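Local coordinates for protein fatty acyl CoA synthetase FADD13 (FATTY-ACYL-CoA SYNTHETASE) (Mycobacterium tuberculosis, PDB 3R44) that belongs to the ANL clan of AMP-binding enzymes, built as a large AMP-binding region followed by a smaller C-terminal domain, at residues A[17-25]-A[229-237]; A[168-176]-A[187-195]. All coordinates share one frame; numbering follows the deposited sequence.

Interaction 1: residues A[17-25]-A[229-237]. With HIS (histidine), chain B.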
ATOM      1  N   ASN A  17       9.385 -21.374  -2.309  1.00 15.21           N
ATOM      2  CA  ASN A  17      10.268 -20.231  -2.202  1.00 14.84           C
ATOM      3  C   ASN A  17      10.018 -19.261  -3.370  1.00 12.89           C
ATOM      4  O   ASN A  17      10.065 -19.646  -4.551  1.00 12.55           O
ATOM      5  CB  ASN A  17      11.722 -20.731  -2.164  1.00 14.86           C
ATOM      6  CG  ASN A  17      12.699 -19.629  -2.034  1.00 16.42           C
ATOM      7  OD1 ASN A  17      12.862 -18.817  -2.934  1.00 14.94           O
ATOM      8  ND2 ASN A  17      13.373 -19.585  -0.904  1.00 13.42           N
ATOM      9  N   ILE A  18       9.799 -17.991  -3.054  1.00 12.41           N
ATOM     10  CA  ILE A  18       9.441 -16.992  -4.041  1.00 11.77           C
ATOM     11  C   ILE A  18      10.579 -16.789  -5.041  1.00 12.32           C
ATOM     12  O   ILE A  18      10.333 -16.535  -6.224  1.00 12.93           O
ATOM     13  CB  ILE A  18       9.103 -15.628  -3.312  1.00 12.06           C
ATOM     14  CG1 ILE A  18       7.776 -15.779  -2.556  1.00 12.20           C
ATOM     15  CG2 ILE A  18       9.080 -14.487  -4.287  1.00 13.29           C
ATOM     16  CD1 ILE A  18       6.543 -15.950  -3.455  1.00 12.66           C
ATOM     17  N   GLY A  19      11.832 -16.899  -4.571  1.00 12.50           N
ATOM     18  CA  GLY A  19      12.990 -16.844  -5.439  1.00 13.81           C
ATOM     19  C   GLY A  19      13.081 -18.039  -6.388  1.00 13.52           C
ATOM     20  O   GLY A  19      13.455 -17.896  -7.559  1.00 13.86           O
ATOM     21  N   TRP A  20      12.641 -19.207  -5.943  1.00 11.64           N
ATOM     22  CA  TRP A  20      12.605 -20.406  -6.802  1.00 13.11           C
ATOM     23  C   TRP A  20      11.498 -20.267  -7.806  1.00 13.77           C
ATOM     24  O   TRP A  20      11.604 -20.691  -8.989  1.00 13.38           O
ATOM     25  CB  TRP A  20      12.417 -21.708  -5.962  1.00 13.49           C
ATOM     26  CG  TRP A  20      12.802 -22.903  -6.712  1.00 15.16           C
ATOM     27  CD1 TRP A  20      11.997 -23.883  -7.175  1.00 16.82           C
ATOM     28  CD2 TRP A  20      14.138 -23.249  -7.104  1.00 19.89           C
ATOM     29  NE1 TRP A  20      12.734 -24.815  -7.855  1.00 19.48           N
ATOM     30  CE2 TRP A  20      14.058 -24.455  -7.820  1.00 24.15           C
ATOM     31  CE3 TRP A  20      15.395 -22.652  -6.914  1.00 21.76           C
ATOM     32  CZ2 TRP A  20      15.202 -25.099  -8.332  1.00 25.77           C
ATOM     33  CZ3 TRP A  20      16.543 -23.300  -7.427  1.00 27.79           C
ATOM     34  CH2 TRP A  20      16.430 -24.509  -8.112  1.00 28.28           C
ATOM     35  N   MET A  21      10.427 -19.603  -7.372  1.00 13.65           N
ATOM     36  CA  MET A  21       9.360 -19.293  -8.308  1.00 14.22           C
ATOM     37  C   MET A  21       9.846 -18.496  -9.509  1.00 12.93           C
ATOM     38  O   MET A  21       9.427 -18.741 -10.671  1.00 13.41           O
ATOM     39  CB  MET A  21       8.150 -18.619  -7.639  1.00 14.29           C
ATOM     40  CG  MET A  21       6.985 -18.487  -8.550  1.00 18.92           C
ATOM     41  SD  MET A  21       5.599 -17.556  -7.843  1.00 26.91           S
ATOM     42  CE  MET A  21       6.427 -15.925  -7.887  1.00 22.64           C
ATOM     43  N   LEU A  22      10.674 -17.515  -9.277  1.00 13.05           N
ATOM     44  CA  LEU A  22      11.252 -16.783 -10.381  1.00 13.86           C
ATOM     45  C   LEU A  22      12.041 -17.715 -11.298  1.00 13.47           C
ATOM     46  O   LEU A  22      11.985 -17.576 -12.540  1.00 13.14           O
ATOM     47  CB  LEU A  22      12.163 -15.668  -9.869  1.00 13.62           C
ATOM     48  CG  LEU A  22      12.964 -14.867 -10.890  1.00 12.47           C
ATOM     49  CD1 LEU A  22      11.918 -14.080 -11.854  1.00 13.22           C
ATOM     50  CD2 LEU A  22      14.035 -13.895 -10.308  1.00 15.72           C
ATOM     51  N   ARG A  23      12.821 -18.601 -10.713  1.00 13.67           N
ATOM     52  CA  ARG A  23      13.589 -19.562 -11.516  1.00 14.38           C
ATOM     53  C   ARG A  23      12.666 -20.427 -12.376  1.00 13.28           C
ATOM     54  O   ARG A  23      12.967 -20.723 -13.518  1.00 14.19           O
ATOM     55  CB  ARG A  23      14.508 -20.412 -10.648  1.00 14.56           C
ATOM     56  CG  ARG A  23      15.373 -21.282 -11.454  1.00 19.48           C
ATOM     57  CD  ARG A  23      15.804 -22.468 -10.666  1.00 24.93           C
ATOM     58  NE  ARG A  23      16.889 -23.177 -11.372  1.00 29.64           N
ATOM     59  CZ  ARG A  23      16.730 -24.272 -12.103  1.00 33.14           C
ATOM     60  NH1 ARG A  23      15.515 -24.821 -12.255  1.00 34.86           N
ATOM     61  NH2 ARG A  23      17.800 -24.836 -12.675  1.00 35.07           N
ATOM     62  N   GLN A  24      11.529 -20.800 -11.829  1.00 12.27           N
ATOM     63  CA  GLN A  24      10.558 -21.612 -12.555  1.00 13.52           C
ATOM     64  C   GLN A  24       9.941 -20.805 -13.693  1.00 13.58           C
ATOM     65  O   GLN A  24       9.791 -21.328 -14.795  1.00 13.36           O
ATOM     66  CB  GLN A  24       9.514 -22.156 -11.623  1.00 13.64           C
ATOM     67  CG  GLN A  24      10.065 -23.222 -10.701  1.00 15.08           C
ATOM     68  CD  GLN A  24       9.082 -23.689  -9.667  1.00 18.63           C
ATOM     69  OE1 GLN A  24       8.196 -22.959  -9.268  1.00 18.85           O
ATOM     70  NE2 GLN A  24       9.242 -24.933  -9.219  1.00 17.45           N
ATOM     71  N   ARG A  25       9.696 -19.506 -13.477  1.00 12.04           N
ATOM     72  CA  ARG A  25       9.174 -18.646 -14.587  1.00 12.95           C
ATOM     73  C   ARG A  25      10.249 -18.516 -15.649  1.00 11.96           C
ATOM     74  O   ARG A  25       9.959 -18.595 -16.843  1.00 12.94           O
ATOM     75  CB  ARG A  25       8.675 -17.310 -14.086  1.00 11.16           C
ATOM     76  CG  ARG A  25       8.292 -16.336 -15.195  1.00 12.81           C
ATOM     77  CD  ARG A  25       7.305 -16.819 -16.223  1.00 11.44           C
ATOM     78  NE  ARG A  25       6.033 -17.126 -15.644  1.00 13.63           N
ATOM     79  CZ  ARG A  25       5.079 -17.773 -16.265  1.00 16.12           C
ATOM     80  NH1 ARG A  25       5.275 -18.201 -17.493  1.00 18.18           N
ATOM     81  NH2 ARG A  25       3.932 -18.009 -15.653  1.00 17.48           N
ATOM     82  N   VAL A 229       5.087  -6.987  -8.518  1.00 12.79           N
ATOM     83  CA  VAL A 229       6.313  -7.569  -9.086  1.00 14.60           C
ATOM     84  C   VAL A 229       6.265  -9.115  -9.024  1.00 14.11           C
ATOM     85  O   VAL A 229       6.596  -9.834  -9.973  1.00 13.93           O
ATOM     86  CB  VAL A 229       7.532  -7.012  -8.340  1.00 14.35           C
ATOM     87  CG1 VAL A 229       8.843  -7.862  -8.576  1.00 14.54           C
ATOM     88  CG2 VAL A 229       7.719  -5.488  -8.610  1.00 15.37           C
ATOM     89  N   ILE A 230       5.881  -9.648  -7.872  1.00 14.89           N
ATOM     90  CA  ILE A 230       5.804 -11.091  -7.659  1.00 14.08           C
ATOM     91  C   ILE A 230       4.697 -11.772  -8.508  1.00 14.47           C
ATOM     92  O   ILE A 230       4.911 -12.820  -9.116  1.00 13.67           O
ATOM     93  CB  ILE A 230       5.594 -11.450  -6.134  1.00 14.39           C
ATOM     94  CG1 ILE A 230       6.714 -10.848  -5.256  1.00 19.89           C
ATOM     95  CG2 ILE A 230       5.475 -12.978  -5.950  1.00 15.48           C
ATOM     96  CD1 ILE A 230       8.042 -11.065  -5.802  1.00 19.58           C
ATOM     97  N   PHE A 231       3.522 -11.187  -8.585  1.00 13.21           N
ATOM     98  CA  PHE A 231       2.490 -11.816  -9.397  1.00 15.86           C
ATOM     99  C   PHE A 231       2.775 -11.705 -10.865  1.00 14.20           C
ATOM    100  O   PHE A 231       2.361 -12.565 -11.608  1.00 13.68           O
ATOM    101  CB  PHE A 231       1.039 -11.493  -8.983  1.00 17.99           C
ATOM    102  CG  PHE A 231       0.452 -10.212  -9.554  1.00 19.37           C
ATOM    103  CD1 PHE A 231      -0.071  -9.243  -8.678  1.00 23.82           C
ATOM    104  CD2 PHE A 231       0.376  -9.992 -10.918  1.00 20.01           C
ATOM    105  CE1 PHE A 231      -0.686  -8.054  -9.190  1.00 24.77           C
ATOM    106  CE2 PHE A 231      -0.249  -8.848 -11.443  1.00 23.69           C
ATOM    107  CZ  PHE A 231      -0.762  -7.875 -10.579  1.00 24.67           C
ATOM    108  N   SER A 232       3.593 -10.740 -11.238  1.00 13.32           N
ATOM    109  CA  SER A 232       4.066 -10.647 -12.612  1.00 14.57           C
ATOM    110  C   SER A 232       4.903 -11.877 -12.978  1.00 14.53           C
ATOM    111  O   SER A 232       4.738 -12.469 -14.064  1.00 11.95           O
ATOM    112  CB  SER A 232       4.834  -9.350 -12.858  1.00 14.98           C
ATOM    113  OG  SER A 232       3.932  -8.248 -12.876  1.00 17.08           O
ATOM    114  N   ALA A 233       5.856 -12.254 -12.132  1.00 14.38           N
ATOM    115  CA  ALA A 233       6.603 -13.479 -12.387  1.00 14.60           C
ATOM    116  C   ALA A 233       5.708 -14.718 -12.340  1.00 14.39           C
ATOM    117  O   ALA A 233       5.845 -15.664 -13.134  1.00 15.58           O
ATOM    118  CB  ALA A 233       7.779 -13.611 -11.407  1.00 13.43           C
ATOM    119  N   MET A 234       4.809 -14.753 -11.382  1.00 14.28           N
ATOM    120  CA  MET A 234       3.884 -15.866 -11.254  1.00 15.52           C
ATOM    121  C   MET A 234       3.080 -16.111 -12.526  1.00 16.67           C
ATOM    122  O   MET A 234       2.980 -17.243 -12.992  1.00 16.41           O
ATOM    123  CB  MET A 234       2.920 -15.657 -10.070  1.00 16.07           C
ATOM    124  CG  MET A 234       1.929 -16.749  -9.982  1.00 20.66           C
ATOM    125  SD  MET A 234       1.073 -16.700  -8.415  1.00 25.19           S
ATOM    126  CE  MET A 234       2.423 -16.620  -7.255  1.00 30.13           C
ATOM    127  N   ARG A 235       2.575 -15.045 -13.123  1.00 15.06           N
ATOM    128  CA  ARG A 235       1.700 -15.169 -14.294  1.00 15.44           C
ATOM    129  C   ARG A 235       2.465 -15.044 -15.632  1.00 15.27           C
ATOM    130  O   ARG A 235       1.917 -15.403 -16.676  1.00 18.20           O
ATOM    131  CB  ARG A 235       0.583 -14.144 -14.163  1.00 14.23           C
ATOM    132  CG  ARG A 235      -0.401 -13.910 -15.385  1.00 17.62           C
ATOM    133  CD  ARG A 235      -1.387 -15.041 -15.663  1.00 19.35           C
ATOM    134  NE  ARG A 235      -0.744 -16.126 -16.361  1.00 21.44           N
ATOM    135  CZ  ARG A 235      -1.364 -17.183 -16.887  1.00 21.84           C
ATOM    136  NH1 ARG A 235      -0.632 -18.073 -17.521  1.00 19.49           N
ATOM    137  NH2 ARG A 235      -2.696 -17.341 -16.805  1.00 24.05           N
ATOM    138  N   GLY A 236       3.703 -14.557 -15.627  1.00 13.74           N
ATOM    139  CA  GLY A 236       4.444 -14.357 -16.868  1.00 14.42           C
ATOM    140  C   GLY A 236       4.062 -13.060 -17.563  1.00 14.21           C
ATOM    141  O   GLY A 236       3.741 -13.000 -18.765  1.00 17.31           O
ATOM    142  N   VAL A 237       4.145 -12.004 -16.795  1.00 14.08           N
ATOM    143  CA  VAL A 237       3.787 -10.633 -17.216  1.00 14.32           C
ATOM    144  C   VAL A 237       5.070  -9.878 -17.337  1.00 14.67           C
ATOM    145  O   VAL A 237       5.993 -10.090 -16.542  1.00 15.99           O
ATOM    146  CB  VAL A 237       2.948 -10.046 -16.125  1.00 13.71           C
ATOM    147  CG1 VAL A 237       2.779  -8.525 -16.255  1.00 14.33           C
ATOM    148  CG2 VAL A 237       1.569 -10.755 -16.160  1.00 15.75           C
TER
HETATM  149  N   HIS B 504       1.559 -23.133  -1.120  1.00 43.40           N
HETATM  150  CA  HIS B 504       2.943 -22.602  -1.163  1.00 41.21           C
HETATM  151  C   HIS B 504       3.089 -21.440  -0.206  1.00 42.49           C
HETATM  152  O   HIS B 504       3.891 -21.395   0.731  1.00 42.23           O
HETATM  153  CB  HIS B 504       3.272 -22.195  -2.615  1.00 41.03           C
HETATM  154  CG  HIS B 504       4.415 -21.246  -2.763  1.00 34.26           C
HETATM  155  ND1 HIS B 504       5.124 -21.144  -3.948  1.00 29.97           N
HETATM  156  CD2 HIS B 504       4.980 -20.353  -1.900  1.00 28.87           C
HETATM  157  CE1 HIS B 504       6.068 -20.221  -3.807  1.00 26.81           C
HETATM  158  NE2 HIS B 504       5.994 -19.721  -2.581  1.00 25.01           N
HETATM  159  OXT HIS B 504       2.362 -20.463  -0.360  1.00 44.43           O
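Arg25 carries the polar half of this contact, its guanidinium gripping the end of helix 223-235 by two N-H groups. Arg25 NE donates to Ala233 O at 2.9 Å, almost head-on to the carbonyl (160° at the oxygen). Arg25 NH2 donates to Met234 O, also at 2.9 Å, but stands above the plane of that carbonyl. Both oxygens lie at the guanidinium edge, close to its plane, so the pair of bonds fixes its rotation, and one face rests on Gly236, with Arg25 NE 3.4 Å from Gly236 CA. CB, CG and CD of Arg25 all run past Ala233 O, and the bends at chi2 and chi3 turn the chain back to bring NE and NH2 onto the carbonyls. A positive group beside these last-turn carbonyls probably suits the helix dipole.

The rest is apolar. Met21 leaves its backbone with CG anti to N, which carries SD to within 3.4 Å of Met234 CE; the bend at chi3 (71°) then swings CE to 3.7 Å from Ile230 CG2. Leu22 CD1 touches Ala233 CB. Ile18 crosses Ile230 at about a right angle, CG2 to CD1 at 3.9 Å, and its own CD1 lies 3.9 Å from NE2 of the bound histidine. Two helices of the large AMP-binding region thus pack together, running broadly the same way; over these segments the axes come within 8.9 Å at 40°.

Further out, Tyr86 of helix 79-91 packs against Leu22, Ile230 and Ala233, and Arg25 NH1 is hydrogen-bonded to Ser29 OG. Asn17 N-caps helix 18-28: its OD1 accepts from Trp20 N and, weakly, from Gly19 N. Cys167 O and Ala89 O hold its ND2.

Interaction 2: residues A[168-176]-A[187-195]. With HIS (histidine), chain B.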
ATOM      1  N   GLY A 168      11.613 -21.537   2.701  1.00 18.44           N
ATOM      2  CA  GLY A 168      10.426 -21.053   2.037  1.00 17.03           C
ATOM      3  C   GLY A 168       9.224 -21.260   2.908  1.00 16.15           C
ATOM      4  O   GLY A 168       9.345 -21.374   4.104  1.00 16.28           O
ATOM      5  N   GLY A 169       8.048 -21.279   2.324  1.00 13.51           N
ATOM      6  CA  GLY A 169       6.841 -21.477   3.119  1.00 15.98           C
ATOM      7  C   GLY A 169       6.636 -20.371   4.136  1.00 16.16           C
ATOM      8  O   GLY A 169       6.626 -19.191   3.800  1.00 15.12           O
ATOM      9  N   ASP A 170       6.526 -20.775   5.384  1.00 18.91           N
ATOM     10  CA  ASP A 170       6.328 -19.880   6.491  1.00 21.62           C
ATOM     11  C   ASP A 170       7.617 -19.172   6.935  1.00 19.08           C
ATOM     12  O   ASP A 170       7.593 -18.423   7.888  1.00 20.71           O
ATOM     13  CB  ASP A 170       5.773 -20.704   7.672  1.00 23.75           C
ATOM     14  CG  ASP A 170       5.391 -19.852   8.840  1.00 31.30           C
ATOM     15  OD1 ASP A 170       4.727 -18.816   8.606  1.00 38.85           O
ATOM     16  OD2 ASP A 170       5.735 -20.222  10.005  1.00 38.38           O
ATOM     17  N   ASP A 171       8.746 -19.399   6.273  1.00 17.52           N
ATOM     18  CA  ASP A 171       9.921 -18.600   6.535  1.00 15.58           C
ATOM     19  C   ASP A 171       9.719 -17.096   6.225  1.00 15.30           C
ATOM     20  O   ASP A 171       9.125 -16.728   5.207  1.00 13.57           O
ATOM     21  CB  ASP A 171      11.128 -19.149   5.770  1.00 15.06           C
ATOM     22  CG  ASP A 171      11.567 -20.508   6.293  1.00 20.03           C
ATOM     23  OD1 ASP A 171      11.253 -20.826   7.464  1.00 20.85           O
ATOM     24  OD2 ASP A 171      12.222 -21.223   5.528  1.00 18.49           O
ATOM     25  N   ASN A 172      10.238 -16.241   7.104  1.00 14.67           N
ATOM     26  CA  ASN A 172      10.178 -14.818   6.868  1.00 13.09           C
ATOM     27  C   ASN A 172      10.816 -14.422   5.572  1.00 11.77           C
ATOM     28  O   ASN A 172      11.883 -14.950   5.212  1.00 13.35           O
ATOM     29  CB  ASN A 172      10.862 -13.991   7.933  1.00 13.94           C
ATOM     30  CG  ASN A 172      10.271 -14.164   9.270  1.00 16.21           C
ATOM     31  OD1 ASN A 172       9.132 -14.607   9.384  1.00 16.63           O
ATOM     32  ND2 ASN A 172      11.053 -13.831  10.316  1.00 16.54           N
ATOM     33  N   LEU A 173      10.204 -13.444   4.917  1.00 10.92           N
ATOM     34  CA  LEU A 173      10.656 -12.941   3.631  1.00 11.58           C
ATOM     35  C   LEU A 173      10.844 -11.417   3.614  1.00 10.80           C
ATOM     36  O   LEU A 173      11.758 -10.911   2.968  1.00 10.80           O
ATOM     37  CB  LEU A 173       9.659 -13.331   2.509  1.00 11.04           C
ATOM     38  CG  LEU A 173       9.943 -12.816   1.083  1.00 13.32           C
ATOM     39  CD1 LEU A 173      11.389 -13.123   0.633  1.00 10.51           C
ATOM     40  CD2 LEU A 173       8.955 -13.314   0.030  1.00 14.88           C
ATOM     41  N   PHE A 174       9.910 -10.670   4.165  1.00 11.45           N
ATOM     42  CA  PHE A 174      10.127  -9.222   4.228  1.00 12.37           C
ATOM     43  C   PHE A 174       9.511  -8.619   5.452  1.00 12.70           C
ATOM     44  O   PHE A 174       8.568  -9.222   6.026  1.00 12.08           O
ATOM     45  CB  PHE A 174       9.802  -8.497   2.916  1.00 14.96           C
ATOM     46  CG  PHE A 174       8.352  -8.401   2.577  1.00 13.24           C
ATOM     47  CD1 PHE A 174       7.593  -7.353   3.076  1.00 17.88           C
ATOM     48  CD2 PHE A 174       7.769  -9.271   1.691  1.00 20.42           C
ATOM     49  CE1 PHE A 174       6.201  -7.223   2.777  1.00 19.46           C
ATOM     50  CE2 PHE A 174       6.409  -9.140   1.358  1.00 19.62           C
ATOM     51  CZ  PHE A 174       5.627  -8.105   1.886  1.00 18.96           C
ATOM     52  N   ILE A 175      10.022  -7.440   5.829  1.00 11.89           N
ATOM     53  CA  ILE A 175       9.402  -6.641   6.872  1.00 12.54           C
ATOM     54  C   ILE A 175       9.133  -5.273   6.300  1.00 12.64           C
ATOM     55  O   ILE A 175      10.038  -4.612   5.816  1.00 13.96           O
ATOM     56  CB  ILE A 175      10.281  -6.480   8.125  1.00 13.45           C
ATOM     57  CG1 ILE A 175      10.754  -7.802   8.711  1.00 13.40           C
ATOM     58  CG2 ILE A 175       9.510  -5.749   9.217  1.00 14.63           C
ATOM     59  CD1 ILE A 175      11.992  -7.722   9.584  1.00 16.84           C
ATOM     60  N   MET A 176       7.882  -4.875   6.336  1.00 13.32           N
ATOM     61  CA  MET A 176       7.488  -3.589   5.866  1.00 14.62           C
ATOM     62  C   MET A 176       6.893  -2.776   6.997  1.00 14.97           C
ATOM     63  O   MET A 176       5.977  -3.224   7.736  1.00 16.19           O
ATOM     64  CB  MET A 176       6.513  -3.722   4.667  1.00 15.23           C
ATOM     65  CG  MET A 176       7.176  -4.360   3.372  1.00 24.07           C
ATOM     66  SD  MET A 176       6.595  -3.593   1.831  1.00 39.46           S
ATOM     67  CE  MET A 176       5.380  -2.547   2.508  1.00 20.01           C
ATOM     68  N   GLY A 187       6.769  -3.145  12.417  1.00 15.50           N
ATOM     69  CA  GLY A 187       7.213  -3.895  11.269  1.00 14.87           C
ATOM     70  C   GLY A 187       6.328  -5.042  10.991  1.00 14.66           C
ATOM     71  O   GLY A 187       6.152  -5.932  11.836  1.00 15.19           O
ATOM     72  N   VAL A 188       5.762  -5.041   9.801  1.00 12.07           N
ATOM     73  CA  VAL A 188       4.847  -6.096   9.377  1.00 12.83           C
ATOM     74  C   VAL A 188       5.646  -7.230   8.683  1.00 12.36           C
ATOM     75  O   VAL A 188       6.294  -6.977   7.657  1.00 12.97           O
ATOM     76  CB  VAL A 188       3.811  -5.529   8.419  1.00 12.77           C
ATOM     77  CG1 VAL A 188       2.896  -6.655   7.877  1.00 13.29           C
ATOM     78  CG2 VAL A 188       2.992  -4.432   9.111  1.00 14.30           C
ATOM     79  N   VAL A 189       5.663  -8.440   9.266  1.00 11.26           N
ATOM     80  CA  VAL A 189       6.468  -9.552   8.762  1.00 11.46           C
ATOM     81  C   VAL A 189       5.649 -10.381   7.787  1.00 11.46           C
ATOM     82  O   VAL A 189       4.621 -10.922   8.170  1.00 11.79           O
ATOM     83  CB  VAL A 189       7.003 -10.486   9.900  1.00 12.67           C
ATOM     84  CG1 VAL A 189       7.878 -11.629   9.294  1.00 14.73           C
ATOM     85  CG2 VAL A 189       7.757  -9.621  10.962  1.00 13.07           C
ATOM     86  N   HIS A 190       6.083 -10.443   6.538  1.00 10.26           N
ATOM     87  CA  HIS A 190       5.508 -11.374   5.556  1.00 11.34           C
ATOM     88  C   HIS A 190       6.471 -12.516   5.230  1.00 12.39           C
ATOM     89  O   HIS A 190       7.664 -12.404   5.395  1.00 12.35           O
ATOM     90  CB  HIS A 190       5.030 -10.640   4.294  1.00 10.14           C
ATOM     91  CG  HIS A 190       3.732  -9.916   4.491  1.00 12.60           C
ATOM     92  ND1 HIS A 190       2.521 -10.577   4.568  1.00 15.38           N
ATOM     93  CD2 HIS A 190       3.464  -8.609   4.756  1.00 12.64           C
ATOM     94  CE1 HIS A 190       1.573  -9.709   4.853  1.00 14.84           C
ATOM     95  NE2 HIS A 190       2.113  -8.505   4.960  1.00 13.97           N
ATOM     96  N   THR A 191       5.907 -13.597   4.733  1.00 13.35           N
ATOM     97  CA  THR A 191       6.610 -14.827   4.476  1.00 12.71           C
ATOM     98  C   THR A 191       6.475 -15.180   2.979  1.00 11.56           C
ATOM     99  O   THR A 191       5.807 -14.460   2.180  1.00 12.57           O
ATOM    100  CB  THR A 191       5.999 -15.964   5.286  1.00 13.90           C
ATOM    101  OG1 THR A 191       4.611 -16.105   4.889  1.00 15.33           O
ATOM    102  CG2 THR A 191       6.184 -15.712   6.836  1.00 14.23           C
ATOM    103  N   HIS A 192       7.208 -16.218   2.565  1.00 10.95           N
ATOM    104  CA  HIS A 192       7.120 -16.688   1.196  1.00 11.92           C
ATOM    105  C   HIS A 192       5.640 -17.097   0.967  1.00 12.76           C
ATOM    106  O   HIS A 192       5.067 -16.831  -0.079  1.00 13.69           O
ATOM    107  CB  HIS A 192       8.044 -17.867   0.905  1.00 11.00           C
ATOM    108  CG  HIS A 192       9.503 -17.518   0.930  1.00 14.05           C
ATOM    109  ND1 HIS A 192      10.267 -17.363  -0.211  1.00 11.77           N
ATOM    110  CD2 HIS A 192      10.292 -17.137   1.960  1.00 14.52           C
ATOM    111  CE1 HIS A 192      11.488 -16.982   0.129  1.00 15.78           C
ATOM    112  NE2 HIS A 192      11.547 -16.881   1.446  1.00 12.06           N
ATOM    113  N   GLU A 193       5.033 -17.735   1.947  1.00 13.17           N
ATOM    114  CA  GLU A 193       3.649 -18.172   1.838  1.00 15.54           C
ATOM    115  C   GLU A 193       2.684 -17.016   1.698  1.00 15.16           C
ATOM    116  O   GLU A 193       1.787 -17.092   0.878  1.00 13.77           O
ATOM    117  CB  GLU A 193       3.237 -19.029   3.045  1.00 17.42           C
ATOM    118  CG  GLU A 193       1.729 -19.285   3.176  1.00 22.92           C
ATOM    119  CD  GLU A 193       1.397 -20.199   4.376  1.00 31.02           C
ATOM    120  OE1 GLU A 193       1.433 -19.708   5.520  1.00 36.24           O
ATOM    121  OE2 GLU A 193       1.155 -21.409   4.197  1.00 35.04           O
ATOM    122  N   SER A 194       2.827 -15.970   2.525  1.00 14.10           N
ATOM    123  CA  SER A 194       1.868 -14.850   2.440  1.00 13.12           C
ATOM    124  C   SER A 194       1.974 -14.069   1.152  1.00 13.30           C
ATOM    125  O   SER A 194       1.005 -13.661   0.568  1.00 11.25           O
ATOM    126  CB  SER A 194       1.882 -14.014   3.762  1.00 14.05           C
ATOM    127  OG  SER A 194       3.124 -13.324   3.973  1.00 14.86           O
ATOM    128  N   VAL A 195       3.196 -13.889   0.682  1.00 13.30           N
ATOM    129  CA  VAL A 195       3.485 -13.194  -0.523  1.00 14.70           C
ATOM    130  C   VAL A 195       2.935 -13.986  -1.716  1.00 13.48           C
ATOM    131  O   VAL A 195       2.297 -13.440  -2.631  1.00 14.41           O
ATOM    132  CB  VAL A 195       5.065 -13.024  -0.601  1.00 15.04           C
ATOM    133  CG1 VAL A 195       5.564 -12.727  -1.943  1.00 16.95           C
ATOM    134  CG2 VAL A 195       5.505 -11.962   0.409  1.00 19.99           C
TER
HETATM  135  N   HIS B 504       1.559 -23.133  -1.120  1.00 43.40           N
HETATM  136  CA  HIS B 504       2.943 -22.602  -1.163  1.00 41.21           C
HETATM  137  C   HIS B 504       3.089 -21.440  -0.206  1.00 42.49           C
HETATM  138  O   HIS B 504       3.891 -21.395   0.731  1.00 42.23           O
HETATM  139  CB  HIS B 504       3.272 -22.195  -2.615  1.00 41.03           C
HETATM  140  CG  HIS B 504       4.415 -21.246  -2.763  1.00 34.26           C
HETATM  141  ND1 HIS B 504       5.124 -21.144  -3.948  1.00 29.97           N
HETATM  142  CD2 HIS B 504       4.980 -20.353  -1.900  1.00 28.87           C
HETATM  143  CE1 HIS B 504       6.068 -20.221  -3.807  1.00 26.81           C
HETATM  144  NE2 HIS B 504       5.994 -19.721  -2.581  1.00 25.01           N
HETATM  145  OXT HIS B 504       2.362 -20.463  -0.360  1.00 44.43           O
HETATM  146  O   HOH W   1       2.845 -17.493   6.392  1.00 15.68           O
HETATM  147  O   HOH W   2      13.369 -15.412   2.921  1.00  4.48           O
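His192 is wedged between Gly168 and Leu173, and each atom of its side chain has a neighbour. His192 CB lies 3.5 Å from Gly169 O. From there chi1 (-68°) places CG beside the backbone N, and His192 CG comes 3.8 Å from Gly168 CA, which makes a CH-pi contact with one ring face. On the opposite face sits the Leu173 isobutyl group, whose CD1 is 3.8 Å from His192 NE2 and also lies against CE1. At the edge, His192 CD2 meets Asp171 O at 3.5 Å. Of the two ring nitrogens, ND1 is hydrogen-bonded to Ile18 N, while His192 NE2 shares a water, 2.8 Å away, that donates to Asn172 O.

The backbone beside the ring is hydrogen-bonded as well. Glu193 N donates to Gly169 O in the type II' turn from Gly168 to Asp171. His190 O takes two donors, Leu173 N at 2.8 Å in the carbonyl plane and Phe174 N at 3.1 Å above it. Over one face of the Phe174 ring lies His190 CB. Thr191 and Ser194 form a capping box, Ser194 N reaching Thr191 OG1 at 3.0 Å and Thr191 N bonding to Ser194 OG, where strand 186-191 passes directly into helix 192-205. The doubled acceptor marks a classic beta bulge in an antiparallel hairpin, whose connecting loop is the glycine-, serine- and threonine-rich signature P-loop of the ANL family.

In the fold
Interaction 2 is nested along the chain inside the loop closed by interaction 1, and the two centres lie about 16 Å apart. They meet at Asn17 and Ile18: Asn17 ND2 packs 3.4 Å from His192 CE1, Ile18 CD1 lies 3.7 Å from Val195 CG1, and Ile18 CG1 is 3.8 Å from Leu173 CD2. The free histidine sits where the two contacts come together. Asn17 and Ile18 approach its imidazole, with Asn17 N 3.8 Å from NE2 of the ligand, while the ligand's carboxylate O lies 3.4 Å from Glu193 CB and 3.8 Å from Gly169 CA. Met15, Lys16, His192 and His196 complete this pocket.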